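Local structure of catechol 2,3-dioxygenase (Pseudomonas sp. KL28, 3HPY) at residues C[251-256]-C[267-273]. The protein probably cleaves the aromatic ring of catechol with molecular oxygen at an iron centre, forming 2-hydroxy-6-oxohexa-2,4-dienoate during the breakdown of aromatic hydrocarbons. Sequence-based numbering, arbitrary orientation.
Sequences TRGCTI and ETFMGGY. With FE (Fe (III) ion), chain I; MCT (4-methylcatechol), chain J.
This is an antiparallel beta-hairpin contact at the iron site of an extradiol dioxygenase, in its C-terminal glyoxalase-like half. Segments 251-256 and 267-273 lie on the two strands, whose axes here are 4.8 Å apart at 166°. Cys254 and Met270 form a hydrogen-bonded pair: Met270 N donates to Cys254 O (3.1 Å, the oxygen less certain), and Cys254 N to Met270 O (3.0 Å, weak). Further along, Ile256 N to Thr268 O and Thr268 N to Ile256 O are weak bonds, both 3.4 Å. Cys254, Ile256, Thr268 and Met270 share one face, packed by helix 224-236. Thr255 and Phe269 point to the other.

Thr251 and Arg252 have positive phi. Thr251 OG1 accepts from Gly253 N (3.2 Å, less certain) in an ST turn. Gly272 CA makes a CA-H...O contact with Thr251 O (3.0 Å); its backbone angles call for glycine. The Tyr273 ring edge meets Arg252 CD, and the Arg252 guanidinium salt-bridges Asp49 of a second subunit.

Glu267 OE1 binds iron (2.1 Å), with His154 and His216, and hydrogen-bonds Ser218. 4-Methylcatechol chelates iron through O3 (1.9 Å) and O4 (2.1 Å). Thr255 OG1, less surely placed, donates to Glu267 OE2 (2.8 Å), consistent with the hairpin partner steadying the carboxylate oxygen not bound to iron.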
loop_
_atom_site.group_PDB
_atom_site.type_symbol
_atom_site.label_atom_id
_atom_site.label_comp_id
_atom_site.label_asym_id
_atom_site.label_seq_id
_atom_site.Cartn_x
_atom_site.Cartn_y
_atom_site.Cartn_z
ATOM N N THR C 251 11.995 -0.669 -16.463
ATOM C CA THR C 251 10.563 -0.812 -16.247
ATOM C C THR C 251 9.993 -0.268 -14.936
ATOM O O THR C 251 8.776 -0.157 -14.808
ATOM C CB THR C 251 10.142 -2.296 -16.418
ATOM O OG1 THR C 251 10.462 -3.048 -15.240
ATOM C CG2 THR C 251 10.893 -2.904 -17.605
ATOM N N ARG C 252 10.840 0.085 -13.973
ATOM C CA ARG C 252 10.334 0.615 -12.702
ATOM C C ARG C 252 9.459 -0.445 -12.001
ATOM O O ARG C 252 8.797 -0.155 -11.008
ATOM C CB ARG C 252 9.463 1.870 -12.938
ATOM C CG ARG C 252 10.004 3.013 -13.848
ATOM C CD ARG C 252 8.881 4.077 -14.014
ATOM N NE ARG C 252 9.213 5.324 -14.719
ATOM C CZ ARG C 252 8.337 6.313 -14.921
ATOM N NH1 ARG C 252 7.087 6.193 -14.474
ATOM N NH2 ARG C 252 8.704 7.423 -15.557
ATOM N N GLY C 253 9.449 -1.666 -12.527
ATOM C CA GLY C 253 8.631 -2.721 -11.943
ATOM C C GLY C 253 9.161 -3.365 -10.672
ATOM O O GLY C 253 10.262 -3.919 -10.655
ATOM N N CYS C 254 8.373 -3.302 -9.602
ATOM C CA CYS C 254 8.769 -3.893 -8.329
ATOM C C CYS C 254 8.702 -5.393 -8.480
ATOM O O CYS C 254 7.815 -5.908 -9.168
ATOM C CB CYS C 254 7.832 -3.437 -7.228
ATOM S SG CYS C 254 7.817 -1.672 -7.095
ATOM N N THR C 255 9.611 -6.109 -7.825
ATOM C CA THR C 255 9.613 -7.546 -8.010
ATOM C C THR C 255 10.382 -8.347 -6.977
ATOM O O THR C 255 11.025 -7.806 -6.081
ATOM C CB THR C 255 10.241 -7.870 -9.368
ATOM O OG1 THR C 255 10.171 -9.277 -9.626
ATOM C CG2 THR C 255 11.706 -7.456 -9.353
ATOM N N ILE C 256 10.311 -9.659 -7.152
ATOM C CA ILE C 256 11.015 -10.619 -6.320
ATOM C C ILE C 256 11.343 -11.822 -7.195
ATOM O O ILE C 256 10.481 -12.302 -7.939
ATOM C CB ILE C 256 10.156 -11.136 -5.153
ATOM C CG1 ILE C 256 9.884 -10.009 -4.164
ATOM C CG2 ILE C 256 10.880 -12.302 -4.471
ATOM C CD1 ILE C 256 9.154 -10.452 -2.905
ATOM N N GLU C 267 9.087 -15.072 -11.358
ATOM C CA GLU C 267 9.026 -13.724 -10.803
ATOM C C GLU C 267 7.589 -13.304 -10.519
ATOM O O GLU C 267 6.660 -13.694 -11.244
ATOM C CB GLU C 267 9.663 -12.737 -11.787
ATOM C CG GLU C 267 9.477 -11.265 -11.459
ATOM C CD GLU C 267 9.867 -10.367 -12.628
ATOM O OE1 GLU C 267 9.410 -10.642 -13.755
ATOM O OE2 GLU C 267 10.616 -9.389 -12.430
ATOM N N THR C 268 7.416 -12.539 -9.441
ATOM C CA THR C 268 6.115 -11.984 -9.070
ATOM C C THR C 268 6.372 -10.485 -9.025
ATOM O O THR C 268 7.117 -10.010 -8.162
ATOM C CB THR C 268 5.643 -12.391 -7.652
ATOM O OG1 THR C 268 6.674 -12.091 -6.704
ATOM C CG2 THR C 268 5.287 -13.852 -7.591
ATOM N N PHE C 269 5.799 -9.733 -9.954
ATOM C CA PHE C 269 6.012 -8.290 -9.926
ATOM C C PHE C 269 4.747 -7.505 -10.248
ATOM O O PHE C 269 3.707 -8.084 -10.571
ATOM C CB PHE C 269 7.121 -7.888 -10.905
ATOM C CG PHE C 269 6.624 -7.527 -12.269
ATOM C CD1 PHE C 269 6.067 -8.490 -13.093
ATOM C CD2 PHE C 269 6.670 -6.205 -12.712
ATOM C CE1 PHE C 269 5.556 -8.145 -14.341
ATOM C CE2 PHE C 269 6.161 -5.852 -13.959
ATOM C CZ PHE C 269 5.604 -6.825 -14.774
ATOM N N MET C 270 4.850 -6.182 -10.129
ATOM C CA MET C 270 3.755 -5.275 -10.441
ATOM C C MET C 270 4.305 -3.864 -10.698
ATOM O O MET C 270 5.432 -3.541 -10.312
ATOM C CB MET C 270 2.692 -5.283 -9.320
ATOM C CG MET C 270 3.069 -4.644 -8.003
ATOM S SD MET C 270 3.064 -2.842 -8.096
ATOM C CE MET C 270 1.362 -2.526 -8.558
ATOM N N GLY C 271 3.523 -3.040 -11.390
ATOM C CA GLY C 271 3.966 -1.686 -11.686
ATOM C C GLY C 271 4.594 -1.485 -13.056
ATOM O O GLY C 271 4.563 -2.369 -13.913
ATOM N N GLY C 272 5.172 -0.308 -13.254
ATOM C CA GLY C 272 5.793 0.008 -14.522
ATOM C C GLY C 272 4.967 1.082 -15.179
ATOM O O GLY C 272 3.836 1.331 -14.762
ATOM N N TYR C 273 5.521 1.728 -16.199
ATOM C CA TYR C 273 4.795 2.783 -16.884
ATOM C C TYR C 273 3.925 2.228 -17.995
ATOM O O TYR C 273 3.708 1.020 -18.075
ATOM C CB TYR C 273 5.765 3.845 -17.408
ATOM C CG TYR C 273 6.967 3.312 -18.146
ATOM C CD1 TYR C 273 6.950 3.159 -19.536
ATOM C CD2 TYR C 273 8.126 2.949 -17.456
ATOM C CE1 TYR C 273 8.054 2.656 -20.220
ATOM C CE2 TYR C 273 9.237 2.446 -18.128
ATOM C CZ TYR C 273 9.192 2.301 -19.511
ATOM O OH TYR C 273 10.279 1.793 -20.191
HETATM FE FE FE I . 10.694 -10.202 -15.424
HETATM C C1 MCT J . 14.336 -6.715 -15.575
HETATM C C2 MCT J . 14.092 -8.097 -15.511
HETATM C C3 MCT J . 12.757 -8.559 -15.468
HETATM O O3 MCT J . 12.521 -9.873 -15.402
HETATM C C4 MCT J . 11.666 -7.648 -15.496
HETATM O O4 MCT J . 10.387 -8.117 -15.453
HETATM C C5 MCT J . 11.915 -6.250 -15.563
HETATM C C6 MCT J . 13.258 -5.794 -15.604
HETATM C C MCT J . 15.745 -6.214 -15.615
#